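Local coordinates for protein purine nucleoside phosphorylase (Grouper iridovirus, PDB 3KHS) that probably catalyses the phosphorolysis of purine nucleosides to free base and pentose 1-phosphate, a step of purine nucleoside salvage, at residues K79-L84 against M216-E221; T111-G116 against L237-I242; I133-L138 against V188-N193. All blocks are in the same frame, centred on the assembly; numbering follows the deposited sequence.

Contact 1. Residues K79-L84 against M216-E221; sequences KGRFHL and MSTAPE. With PO4 (phosphate ion), chain G.
Arg81 meets Glu221 side-on, two of its nitrogens converging on a single carboxylate oxygen. Arg81 NE to Glu221 OE2 is a salt bridge of 2.8 Å with a fairly straight N-H (164°), received on the syn lone pair; the bond from Arg81 NH2 to the same Glu221 OE2 is longer, 3.3 Å, and more bent. OE2 lies in the guanidinium plane, yet the carboxylate is turned 71° against that plane. Arg81 NH1 reaches O2 of a bound phosphate ion at 3.0 Å, and His83 NE2 gives a straighter bond of 2.8 Å to this same phosphate O2. From the other segment Ser217 OG donates to phosphate O3 at 2.7 Å while lying over one face of the guanidinium, offset toward its rim. Placing Arg81 CG between the backbone N and the carbonyl carbon (chi1 55°), with further bends at chi2 and chi3, sets the guanidinium between phosphate and Glu221. Farther out, one water donates to both Phe82 O and Glu221 OE1, and a second joins Leu84 N to Met216 O, 2.7 Å from that oxygen. Ser30 OG and Ala113 N also bond the ion; although it probably came from the crystallisation liquor, this Ser, Arg, His, Ala and Ser set is consistent with the phosphate site of trimeric purine nucleoside phosphorylases. The loop after strand 73-79 thus faces the start of helix 219-227, with strand 107-116 alongside: Arg81 NH1 also bonds Thr111 O, and Thr218 OG1 is hydrogen-bonded to Asn112 ND2.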
ATOM      1  N   LYS B  79       5.966  -5.649 -27.116  1.00 40.86           N
ATOM      2  CA  LYS B  79       6.393  -7.019 -26.870  1.00 40.12           C
ATOM      3  C   LYS B  79       7.150  -6.959 -25.543  1.00 40.96           C
ATOM      4  O   LYS B  79       8.370  -6.858 -25.521  1.00 41.05           O
ATOM      5  CB  LYS B  79       7.305  -7.527 -27.995  1.00 40.60           C
ATOM      6  CG  LYS B  79       6.535  -8.052 -29.209  1.00 39.34           C
ATOM      7  CD  LYS B  79       7.422  -8.752 -30.210  1.00 39.06           C
ATOM      8  CE  LYS B  79       7.802 -10.154 -29.759  1.00 42.86           C
ATOM      9  NZ  LYS B  79       8.345 -10.974 -30.907  1.00 42.77           N
ATOM     10  N   GLY B  80       6.404  -6.987 -24.440  1.00 41.38           N
ATOM     11  CA  GLY B  80       7.005  -6.918 -23.126  1.00 38.31           C
ATOM     12  C   GLY B  80       6.479  -5.658 -22.484  1.00 41.94           C
ATOM     13  O   GLY B  80       6.271  -4.665 -23.174  1.00 43.06           O
ATOM     14  N   ARG B  81       6.242  -5.686 -21.175  1.00 40.22           N
ATOM     15  CA  ARG B  81       5.735  -4.507 -20.484  1.00 34.60           C
ATOM     16  C   ARG B  81       6.594  -4.236 -19.246  1.00 35.15           C
ATOM     17  O   ARG B  81       7.586  -4.903 -19.043  1.00 31.62           O
ATOM     18  CB  ARG B  81       4.273  -4.712 -20.093  1.00 32.72           C
ATOM     19  CG  ARG B  81       3.995  -5.987 -19.249  1.00 29.75           C
ATOM     20  CD  ARG B  81       2.943  -5.707 -18.182  1.00 21.63           C
ATOM     21  NE  ARG B  81       1.667  -5.337 -18.794  1.00 28.95           N
ATOM     22  CZ  ARG B  81       0.842  -6.199 -19.372  1.00 27.01           C
ATOM     23  NH1 ARG B  81       1.145  -7.509 -19.417  1.00 26.64           N
ATOM     24  NH2 ARG B  81      -0.284  -5.753 -19.916  1.00 38.31           N
ATOM     25  N   PHE B  82       6.226  -3.243 -18.445  1.00 33.91           N
ATOM     26  CA  PHE B  82       6.971  -2.905 -17.241  1.00 36.28           C
ATOM     27  C   PHE B  82       6.072  -3.122 -16.022  1.00 35.75           C
ATOM     28  O   PHE B  82       4.874  -2.853 -16.086  1.00 39.74           O
ATOM     29  CB  PHE B  82       7.448  -1.436 -17.325  1.00 30.82           C
ATOM     30  CG  PHE B  82       8.385  -1.191 -18.468  1.00 33.53           C
ATOM     31  CD1 PHE B  82       9.687  -1.679 -18.429  1.00 28.44           C
ATOM     32  CD2 PHE B  82       7.928  -0.610 -19.652  1.00 33.29           C
ATOM     33  CE1 PHE B  82      10.521  -1.607 -19.560  1.00 27.37           C
ATOM     34  CE2 PHE B  82       8.761  -0.533 -20.796  1.00 33.96           C
ATOM     35  CZ  PHE B  82      10.052  -1.034 -20.746  1.00 27.03           C
ATOM     36  N   HIS B  83       6.643  -3.611 -14.921  1.00 34.41           N
ATOM     37  CA  HIS B  83       5.859  -3.869 -13.705  1.00 30.47           C
ATOM     38  C   HIS B  83       6.430  -3.212 -12.478  1.00 29.38           C
ATOM     39  O   HIS B  83       7.658  -3.080 -12.342  1.00 26.86           O
ATOM     40  CB  HIS B  83       5.807  -5.365 -13.337  1.00 26.29           C
ATOM     41  CG  HIS B  83       5.561  -6.285 -14.484  1.00 28.62           C
ATOM     42  ND1 HIS B  83       6.532  -6.588 -15.412  1.00 34.01           N
ATOM     43  CD2 HIS B  83       4.461  -6.992 -14.841  1.00 33.44           C
ATOM     44  CE1 HIS B  83       6.044  -7.443 -16.296  1.00 35.32           C
ATOM     45  NE2 HIS B  83       4.790  -7.707 -15.972  1.00 36.81           N
ATOM     46  N   LEU B  84       5.534  -2.875 -11.548  1.00 26.79           N
ATOM     47  CA  LEU B  84       5.946  -2.318 -10.261  1.00 26.48           C
ATOM     48  C   LEU B  84       6.997  -3.166  -9.561  1.00 23.03           C
ATOM     49  O   LEU B  84       7.929  -2.624  -8.959  1.00 30.17           O
ATOM     50  CB  LEU B  84       4.768  -2.184  -9.294  1.00 20.57           C
ATOM     51  CG  LEU B  84       4.160  -0.797  -9.313  1.00 28.61           C
ATOM     52  CD1 LEU B  84       3.558  -0.580 -10.701  1.00 29.31           C
ATOM     53  CD2 LEU B  84       3.068  -0.658  -8.219  1.00 25.87           C
ATOM     54  N   MET B 216       0.201  -9.246 -11.546  1.00 28.62           N
ATOM     55  CA  MET B 216       0.952  -8.095 -11.080  1.00 33.35           C
ATOM     56  C   MET B 216       1.101  -6.963 -12.100  1.00 32.32           C
ATOM     57  O   MET B 216       2.115  -6.239 -12.092  1.00 25.56           O
ATOM     58  CB  MET B 216       2.323  -8.566 -10.585  1.00 35.40           C
ATOM     59  CG  MET B 216       2.253  -9.704  -9.533  1.00 32.02           C
ATOM     60  SD  MET B 216       3.795 -10.645  -9.456  1.00 30.87           S
ATOM     61  CE  MET B 216       3.383 -11.943  -8.288  1.00 32.53           C
ATOM     62  N   SER B 217       0.079  -6.783 -12.943  1.00 30.62           N
ATOM     63  CA  SER B 217       0.128  -5.739 -13.970  1.00 35.73           C
ATOM     64  C   SER B 217      -1.232  -5.306 -14.452  1.00 36.16           C
ATOM     65  O   SER B 217      -2.226  -5.410 -13.742  1.00 42.70           O
ATOM     66  CB  SER B 217       0.890  -6.231 -15.193  1.00 34.01           C
ATOM     67  OG  SER B 217       0.138  -7.214 -15.876  1.00 35.55           O
ATOM     68  N   THR B 218      -1.249  -4.780 -15.676  1.00 36.63           N
ATOM     69  CA  THR B 218      -2.484  -4.363 -16.351  1.00 26.78           C
ATOM     70  C   THR B 218      -3.341  -3.255 -15.763  1.00 30.30           C
ATOM     71  O   THR B 218      -3.673  -2.311 -16.455  1.00 35.40           O
ATOM     72  CB  THR B 218      -3.378  -5.597 -16.551  1.00 32.34           C
ATOM     73  OG1 THR B 218      -2.673  -6.541 -17.368  1.00 26.08           O
ATOM     74  CG2 THR B 218      -4.723  -5.232 -17.215  1.00 27.24           C
ATOM     75  N   ALA B 219      -3.718  -3.374 -14.492  1.00 32.06           N
ATOM     76  CA  ALA B 219      -4.584  -2.379 -13.866  1.00 28.42           C
ATOM     77  C   ALA B 219      -4.048  -0.955 -13.907  1.00 33.05           C
ATOM     78  O   ALA B 219      -4.785  -0.036 -14.259  1.00 36.30           O
ATOM     79  CB  ALA B 219      -4.890  -2.773 -12.401  1.00 26.70           C
ATOM     80  N   PRO B 220      -2.771  -0.737 -13.501  1.00 27.48           N
ATOM     81  CA  PRO B 220      -2.285   0.632 -13.554  1.00 25.90           C
ATOM     82  C   PRO B 220      -2.213   1.126 -14.994  1.00 30.21           C
ATOM     83  O   PRO B 220      -2.378   2.309 -15.234  1.00 35.16           O
ATOM     84  CB  PRO B 220      -0.902   0.561 -12.868  1.00 21.34           C
ATOM     85  CG  PRO B 220      -0.477  -0.803 -13.150  1.00 22.18           C
ATOM     86  CD  PRO B 220      -1.751  -1.602 -12.894  1.00 25.12           C
ATOM     87  N   GLU B 221      -1.973   0.231 -15.943  1.00 26.31           N
ATOM     88  CA  GLU B 221      -1.906   0.631 -17.335  1.00 33.63           C
ATOM     89  C   GLU B 221      -3.276   1.064 -17.875  1.00 37.87           C
ATOM     90  O   GLU B 221      -3.366   2.032 -18.639  1.00 41.06           O
ATOM     91  CB  GLU B 221      -1.345  -0.494 -18.185  1.00 32.29           C
ATOM     92  CG  GLU B 221       0.133  -0.766 -17.950  1.00 24.73           C
ATOM     93  CD  GLU B 221       0.439  -2.245 -18.073  1.00 35.24           C
ATOM     94  OE1 GLU B 221       0.372  -2.962 -17.046  1.00 33.17           O
ATOM     95  OE2 GLU B 221       0.716  -2.699 -19.203  1.00 39.29           O
TER
HETATM   96  P   PO4 G 291       2.156 -10.229 -16.977  1.00 37.50           P
HETATM   97  O1  PO4 G 291       1.558 -10.994 -18.104  1.00 37.10           O
HETATM   98  O2  PO4 G 291       2.879  -9.031 -17.510  1.00 35.50           O
HETATM   99  O3  PO4 G 291       1.082  -9.766 -16.050  1.00 36.46           O
HETATM  100  O4  PO4 G 291       3.106 -11.107 -16.242  1.00 39.15           O
HETATM  101  O   HOH W   1       2.413  -2.629 -15.083  1.00 24.77           O
HETATM  102  O   HOH W   2       2.833  -3.718 -12.612  1.00 27.03           O

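Contact 2. Residues T111-G116 against L237-I242; sequences TNAAGG and LISNVI. With PO4 (phosphate ion), chain G.
Asn112 O receives the amide of Leu237 at 2.7 Å, beginning a parallel strand pairing whose short segments run 28° apart in direction. Asn112 OD1 is bonded to Ser236 OG, and the CB of Asn112 packs against the bound phosphate. Ala113 N donates to phosphate O1 at 2.9 Å; the methyl CB of Ala113 rests 4.3 Å from Leu237 CD1 on the sheet face that helix 257-279 covers at Leu237. Ala114 N then bonds to Leu237 O over 2.9 Å. Ala114 O is met twice by Ser239, weakly by its N and at 3.3 Å by its OG, which sits well above the carbonyl plane; OG comes there from its place between the backbone N and the carbonyl carbon (chi1 49°). Between the bridges Ala114-Ile238 and Gly116-Val241, Ser239 and Asn240 together face Gly115 alone, a beta bulge. Within it, Asn240 OD1 approaches Gly115 CA at 3.6 Å. Gly116 resumes regular pairing through a nearly straight bond (176°) from its N to Asn240 O and a 2.9 Å bond from Ile242 N to Gly116 O. Having no side chain, Gly116 lets Ile238 CG2 lie 3.7 Å from its N. Backbone amides and carbonyls therefore carry most of this contact, and one strand amide, at Ala113, is spent on the anion, consistent with the C-terminal part of strand 107-116 forming part of the phosphate pocket.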
ATOM      1  N   THR B 111      -2.931  -7.932 -22.652  1.00 31.11           N
ATOM      2  CA  THR B 111      -2.967  -9.343 -22.320  1.00 32.18           C
ATOM      3  C   THR B 111      -2.007  -9.552 -21.148  1.00 34.76           C
ATOM      4  O   THR B 111      -1.095  -8.734 -20.930  1.00 36.53           O
ATOM      5  CB  THR B 111      -2.489 -10.217 -23.485  1.00 32.08           C
ATOM      6  OG1 THR B 111      -1.118  -9.915 -23.780  1.00 29.14           O
ATOM      7  CG2 THR B 111      -3.365 -10.002 -24.708  1.00 32.79           C
ATOM      8  N   ASN B 112      -2.226 -10.621 -20.382  1.00 32.01           N
ATOM      9  CA  ASN B 112      -1.340 -10.950 -19.270  1.00 31.03           C
ATOM     10  C   ASN B 112      -1.570 -12.395 -18.888  1.00 34.28           C
ATOM     11  O   ASN B 112      -2.522 -13.027 -19.347  1.00 36.88           O
ATOM     12  CB  ASN B 112      -1.594 -10.050 -18.063  1.00 29.60           C
ATOM     13  CG  ASN B 112      -2.979 -10.235 -17.452  1.00 28.56           C
ATOM     14  OD1 ASN B 112      -3.414 -11.357 -17.198  1.00 37.02           O
ATOM     15  ND2 ASN B 112      -3.660  -9.132 -17.177  1.00 26.79           N
ATOM     16  N   ALA B 113      -0.670 -12.918 -18.071  1.00 32.93           N
ATOM     17  CA  ALA B 113      -0.763 -14.276 -17.567  1.00 32.06           C
ATOM     18  C   ALA B 113      -1.153 -14.042 -16.109  1.00 35.51           C
ATOM     19  O   ALA B 113      -0.564 -13.183 -15.444  1.00 31.63           O
ATOM     20  CB  ALA B 113       0.594 -14.971 -17.655  1.00 28.03           C
ATOM     21  N   ALA B 114      -2.165 -14.756 -15.626  1.00 31.67           N
ATOM     22  CA  ALA B 114      -2.605 -14.578 -14.253  1.00 32.95           C
ATOM     23  C   ALA B 114      -2.983 -15.892 -13.568  1.00 30.73           C
ATOM     24  O   ALA B 114      -3.116 -16.914 -14.220  1.00 34.91           O
ATOM     25  CB  ALA B 114      -3.757 -13.632 -14.220  1.00 22.50           C
ATOM     26  N   GLY B 115      -3.112 -15.837 -12.246  1.00 29.19           N
ATOM     27  CA  GLY B 115      -3.496 -16.998 -11.472  1.00 28.10           C
ATOM     28  C   GLY B 115      -4.992 -16.954 -11.249  1.00 30.38           C
ATOM     29  O   GLY B 115      -5.526 -15.924 -10.820  1.00 31.70           O
ATOM     30  N   GLY B 116      -5.677 -18.050 -11.571  1.00 29.43           N
ATOM     31  CA  GLY B 116      -7.112 -18.081 -11.388  1.00 32.55           C
ATOM     32  C   GLY B 116      -7.528 -18.398  -9.955  1.00 33.85           C
ATOM     33  O   GLY B 116      -6.977 -19.289  -9.337  1.00 37.75           O
ATOM     34  N   LEU B 237      -4.647 -14.754 -19.509  1.00 30.31           N
ATOM     35  CA  LEU B 237      -4.475 -16.156 -19.816  1.00 35.59           C
ATOM     36  C   LEU B 237      -4.346 -16.757 -18.401  1.00 34.61           C
ATOM     37  O   LEU B 237      -3.459 -16.379 -17.644  1.00 28.41           O
ATOM     38  CB  LEU B 237      -3.197 -16.318 -20.640  1.00 28.81           C
ATOM     39  CG  LEU B 237      -2.591 -17.673 -20.957  1.00 34.21           C
ATOM     40  CD1 LEU B 237      -1.468 -17.918 -19.974  1.00 38.32           C
ATOM     41  CD2 LEU B 237      -3.620 -18.771 -20.931  1.00 32.98           C
ATOM     42  N   ILE B 238      -5.263 -17.640 -18.017  1.00 40.02           N
ATOM     43  CA  ILE B 238      -5.181 -18.239 -16.684  1.00 38.15           C
ATOM     44  C   ILE B 238      -4.124 -19.314 -16.778  1.00 36.28           C
ATOM     45  O   ILE B 238      -4.409 -20.435 -17.148  1.00 37.28           O
ATOM     46  CB  ILE B 238      -6.524 -18.857 -16.234  1.00 34.63           C
ATOM     47  CG1 ILE B 238      -7.596 -17.773 -16.184  1.00 26.78           C
ATOM     48  CG2 ILE B 238      -6.381 -19.493 -14.867  1.00 33.91           C
ATOM     49  CD1 ILE B 238      -7.319 -16.658 -15.228  1.00 25.22           C
ATOM     50  N   SER B 239      -2.885 -18.949 -16.465  1.00 39.25           N
ATOM     51  CA  SER B 239      -1.781 -19.894 -16.555  1.00 36.30           C
ATOM     52  C   SER B 239      -1.776 -20.989 -15.475  1.00 37.58           C
ATOM     53  O   SER B 239      -1.232 -22.064 -15.690  1.00 36.03           O
ATOM     54  CB  SER B 239      -0.455 -19.133 -16.553  1.00 38.20           C
ATOM     55  OG  SER B 239      -0.400 -18.193 -15.500  1.00 43.53           O
ATOM     56  N   ASN B 240      -2.388 -20.715 -14.326  1.00 35.04           N
ATOM     57  CA  ASN B 240      -2.451 -21.674 -13.234  1.00 34.75           C
ATOM     58  C   ASN B 240      -3.693 -21.304 -12.434  1.00 32.84           C
ATOM     59  O   ASN B 240      -4.237 -20.210 -12.606  1.00 31.37           O
ATOM     60  CB  ASN B 240      -1.203 -21.577 -12.335  1.00 40.69           C
ATOM     61  CG  ASN B 240      -1.201 -20.312 -11.465  1.00 51.88           C
ATOM     62  OD1 ASN B 240      -0.735 -19.226 -11.882  1.00 53.49           O
ATOM     63  ND2 ASN B 240      -1.749 -20.441 -10.253  1.00 49.55           N
ATOM     64  N   VAL B 241      -4.129 -22.214 -11.570  1.00 28.95           N
ATOM     65  CA  VAL B 241      -5.310 -22.007 -10.759  1.00 37.13           C
ATOM     66  C   VAL B 241      -5.019 -22.387  -9.327  1.00 35.97           C
ATOM     67  O   VAL B 241      -4.295 -23.320  -9.064  1.00 31.24           O
ATOM     68  CB  VAL B 241      -6.510 -22.852 -11.254  1.00 38.20           C
ATOM     69  CG1 VAL B 241      -7.656 -22.718 -10.273  1.00 48.30           C
ATOM     70  CG2 VAL B 241      -6.960 -22.383 -12.620  1.00 35.84           C
ATOM     71  N   ILE B 242      -5.611 -21.642  -8.409  1.00 42.24           N
ATOM     72  CA  ILE B 242      -5.409 -21.843  -6.993  1.00 46.10           C
ATOM     73  C   ILE B 242      -6.521 -22.731  -6.485  1.00 49.08           C
ATOM     74  O   ILE B 242      -7.677 -22.508  -6.817  1.00 53.24           O
ATOM     75  CB  ILE B 242      -5.446 -20.491  -6.264  1.00 46.87           C
ATOM     76  CG1 ILE B 242      -4.216 -19.657  -6.643  1.00 49.62           C
ATOM     77  CG2 ILE B 242      -5.514 -20.700  -4.761  1.00 51.54           C
ATOM     78  CD1 ILE B 242      -4.258 -18.996  -8.011  1.00 45.43           C
TER
HETATM   79  P   PO4 G 291       2.156 -10.229 -16.977  1.00 37.50           P
HETATM   80  O1  PO4 G 291       1.558 -10.994 -18.104  1.00 37.10           O
HETATM   81  O2  PO4 G 291       2.879  -9.031 -17.510  1.00 35.50           O
HETATM   82  O3  PO4 G 291       1.082  -9.766 -16.050  1.00 36.46           O
HETATM   83  O4  PO4 G 291       3.106 -11.107 -16.242  1.00 39.15           O

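Contact 3. Residues I133-L138 against V188-N193; sequences INLPGL and VYCCVN
Ile133 and Cys190 mark the close part of this contact, a parallel bridge with CA atoms 4.6 Å apart. Two backbone bonds hold it: Ile133 N to Tyr189 O at 2.9 Å and Cys191 N to Ile133 O at 2.7 Å. Around them Ile133 CD1 lies across Val188 CG1 at 4.1 Å. On the other side of the sheet Asn134 OD1 comes within 3.5 Å of Cys191 SG, because CG of Asn134 stands anti to the backbone N (chi1 -171°) and SG does likewise. The pairing slackens once residues 135-138 begin to coil: Leu135 N to Cys191 O is stretched to 3.2 Å and bent to 141°, and the CA atoms of Pro136 and Asn193 are already 6.2 Å apart. Apolar contacts take over here. Leu135 CD1 touches both Cys190 SG and Val192 CG1, 3.7 Å from the latter, with the Leu135 and Val192 side chains side by side and pointing the same way. Pro136 sets its CD against Cys191 O and its CG near Asn193 N. Leu135 is partly exposed, but Leu138 of the second subunit packs on Pro136 and Val192; at the strand part Glu202 of the third subunit bonds Asn134 N. These are neighbouring strand ends, 131-134 and 184-191, in the mixed sheet of a PNP/MTAP-family phosphorylase, placed at the interface between subunits of its trimer.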
ATOM      1  N   ILE B 133      -9.293  -4.624  -9.426  1.00 31.37           N
ATOM      2  CA  ILE B 133      -9.074  -4.209  -8.046  1.00 28.55           C
ATOM      3  C   ILE B 133      -7.571  -3.950  -8.012  1.00 29.72           C
ATOM      4  O   ILE B 133      -6.768  -4.891  -8.060  1.00 29.25           O
ATOM      5  CB  ILE B 133      -9.385  -5.315  -7.034  1.00 27.57           C
ATOM      6  CG1 ILE B 133     -10.867  -5.663  -7.061  1.00 28.27           C
ATOM      7  CG2 ILE B 133      -9.017  -4.845  -5.640  1.00 30.82           C
ATOM      8  CD1 ILE B 133     -11.173  -6.956  -6.316  1.00 36.63           C
ATOM      9  N   ASN B 134      -7.198  -2.671  -7.976  1.00 32.56           N
ATOM     10  CA  ASN B 134      -5.793  -2.279  -7.968  1.00 33.10           C
ATOM     11  C   ASN B 134      -5.298  -1.887  -6.585  1.00 29.54           C
ATOM     12  O   ASN B 134      -5.309  -0.716  -6.201  1.00 32.12           O
ATOM     13  CB  ASN B 134      -5.576  -1.134  -8.959  1.00 31.71           C
ATOM     14  CG  ASN B 134      -4.114  -0.829  -9.168  1.00 30.33           C
ATOM     15  OD1 ASN B 134      -3.325  -1.739  -9.304  1.00 35.24           O
ATOM     16  ND2 ASN B 134      -3.748   0.458  -9.209  1.00 26.05           N
ATOM     17  N   LEU B 135      -4.865  -2.878  -5.825  1.00 32.69           N
ATOM     18  CA  LEU B 135      -4.393  -2.610  -4.462  1.00 31.16           C
ATOM     19  C   LEU B 135      -3.271  -1.572  -4.347  1.00 23.09           C
ATOM     20  O   LEU B 135      -3.368  -0.659  -3.557  1.00 28.38           O
ATOM     21  CB  LEU B 135      -3.985  -3.920  -3.791  1.00 27.14           C
ATOM     22  CG  LEU B 135      -5.139  -4.950  -3.716  1.00 31.23           C
ATOM     23  CD1 LEU B 135      -4.571  -6.282  -3.261  1.00 30.17           C
ATOM     24  CD2 LEU B 135      -6.267  -4.478  -2.757  1.00 24.94           C
ATOM     25  N   PRO B 136      -2.218  -1.673  -5.164  1.00 24.55           N
ATOM     26  CA  PRO B 136      -1.156  -0.666  -5.027  1.00 21.93           C
ATOM     27  C   PRO B 136      -1.662   0.755  -5.271  1.00 30.42           C
ATOM     28  O   PRO B 136      -1.190   1.711  -4.652  1.00 24.03           O
ATOM     29  CB  PRO B 136      -0.147  -1.072  -6.085  1.00 23.11           C
ATOM     30  CG  PRO B 136      -0.357  -2.538  -6.240  1.00 22.99           C
ATOM     31  CD  PRO B 136      -1.863  -2.698  -6.158  1.00 20.20           C
ATOM     32  N   GLY B 137      -2.629   0.885  -6.184  1.00 30.78           N
ATOM     33  CA  GLY B 137      -3.154   2.199  -6.516  1.00 29.52           C
ATOM     34  C   GLY B 137      -4.063   2.802  -5.453  1.00 29.64           C
ATOM     35  O   GLY B 137      -4.366   4.001  -5.473  1.00 24.29           O
ATOM     36  N   LEU B 138      -4.524   1.978  -4.522  1.00 30.71           N
ATOM     37  CA  LEU B 138      -5.366   2.497  -3.450  1.00 27.20           C
ATOM     38  C   LEU B 138      -4.478   2.956  -2.323  1.00 30.27           C
ATOM     39  O   LEU B 138      -4.893   3.761  -1.504  1.00 29.85           O
ATOM     40  CB  LEU B 138      -6.301   1.418  -2.899  1.00 30.30           C
ATOM     41  CG  LEU B 138      -7.534   1.127  -3.764  1.00 36.10           C
ATOM     42  CD1 LEU B 138      -8.148  -0.210  -3.391  1.00 32.27           C
ATOM     43  CD2 LEU B 138      -8.523   2.255  -3.573  1.00 30.01           C
ATOM     44  N   VAL B 188     -13.310 -10.422 -12.718  1.00 34.33           N
ATOM     45  CA  VAL B 188     -12.581  -9.361 -12.051  1.00 32.43           C
ATOM     46  C   VAL B 188     -11.094  -9.643 -11.865  1.00 31.12           C
ATOM     47  O   VAL B 188     -10.727 -10.675 -11.295  1.00 30.05           O
ATOM     48  CB  VAL B 188     -13.238  -9.081 -10.684  1.00 27.81           C
ATOM     49  CG1 VAL B 188     -12.572  -7.890 -10.018  1.00 26.88           C
ATOM     50  CG2 VAL B 188     -14.714  -8.834 -10.867  1.00 23.13           C
ATOM     51  N   TYR B 189     -10.242  -8.728 -12.342  1.00 30.68           N
ATOM     52  CA  TYR B 189      -8.770  -8.899 -12.214  1.00 29.67           C
ATOM     53  C   TYR B 189      -8.236  -8.153 -11.007  1.00 26.33           C
ATOM     54  O   TYR B 189      -8.448  -6.961 -10.875  1.00 33.29           O
ATOM     55  CB  TYR B 189      -8.030  -8.392 -13.464  1.00 19.18           C
ATOM     56  CG  TYR B 189      -6.525  -8.542 -13.410  1.00 22.62           C
ATOM     57  CD1 TYR B 189      -5.865  -9.542 -14.135  1.00 21.56           C
ATOM     58  CD2 TYR B 189      -5.749  -7.633 -12.688  1.00 19.70           C
ATOM     59  CE1 TYR B 189      -4.437  -9.620 -14.151  1.00 21.00           C
ATOM     60  CE2 TYR B 189      -4.359  -7.703 -12.699  1.00 16.06           C
ATOM     61  CZ  TYR B 189      -3.714  -8.682 -13.432  1.00 20.60           C
ATOM     62  OH  TYR B 189      -2.336  -8.625 -13.467  1.00 31.95           O
ATOM     63  N   CYS B 190      -7.571  -8.853 -10.106  1.00 29.27           N
ATOM     64  CA  CYS B 190      -7.006  -8.181  -8.933  1.00 35.52           C
ATOM     65  C   CYS B 190      -5.510  -7.991  -9.140  1.00 33.10           C
ATOM     66  O   CYS B 190      -4.775  -8.959  -9.355  1.00 31.71           O
ATOM     67  CB  CYS B 190      -7.242  -8.976  -7.633  1.00 38.13           C
ATOM     68  SG  CYS B 190      -6.426  -8.271  -6.139  1.00 33.21           S
ATOM     69  N   CYS B 191      -5.078  -6.738  -9.077  1.00 28.78           N
ATOM     70  CA  CYS B 191      -3.678  -6.411  -9.263  1.00 32.14           C
ATOM     71  C   CYS B 191      -2.948  -6.202  -7.936  1.00 30.65           C
ATOM     72  O   CYS B 191      -3.394  -5.417  -7.090  1.00 29.47           O
ATOM     73  CB  CYS B 191      -3.550  -5.130 -10.109  1.00 29.08           C
ATOM     74  SG  CYS B 191      -1.821  -4.682 -10.426  1.00 29.35           S
ATOM     75  N   VAL B 192      -1.829  -6.892  -7.764  1.00 25.86           N
ATOM     76  CA  VAL B 192      -1.008  -6.752  -6.548  1.00 26.27           C
ATOM     77  C   VAL B 192       0.399  -6.372  -6.968  1.00 29.12           C
ATOM     78  O   VAL B 192       0.770  -6.525  -8.142  1.00 24.88           O
ATOM     79  CB  VAL B 192      -0.915  -8.065  -5.745  1.00 28.97           C
ATOM     80  CG1 VAL B 192      -2.289  -8.412  -5.197  1.00 26.13           C
ATOM     81  CG2 VAL B 192      -0.355  -9.192  -6.642  1.00 20.00           C
ATOM     82  N   ASN B 193       1.195  -5.905  -6.012  1.00 30.03           N
ATOM     83  CA  ASN B 193       2.545  -5.497  -6.325  1.00 26.94           C
ATOM     84  C   ASN B 193       3.479  -6.589  -6.826  1.00 24.61           C
ATOM     85  O   ASN B 193       4.182  -6.412  -7.820  1.00 26.16           O
ATOM     86  CB  ASN B 193       3.200  -4.830  -5.121  1.00 35.80           C
ATOM     87  CG  ASN B 193       4.377  -3.966  -5.528  1.00 42.14           C
ATOM     88  OD1 ASN B 193       4.218  -2.773  -5.776  1.00 47.39           O
ATOM     89  ND2 ASN B 193       5.558  -4.576  -5.651  1.00 38.08           N
TER

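From the N terminus, the loop at 79-84 opens contact 1, and strand residues 111-116 open contact 2 before either is closed. Residues 133-138 then pair with 188-193, so contact 3 closes the shortest loop, nested inside both others. Residues 216-221 close contact 1 and 237-242 close contact 2; since their segments alternate, these two cross. The contacts also touch: Tyr189 OH bonds Ser217 N, linking strand 184-191 to the turn before helix 219-227, and its ring packs on Asn112 and Ala114. Contacts 1 and 2 share the phosphate ion; contact 3 lies at the interfaces with both other subunits, and contact 1 also reaches the second.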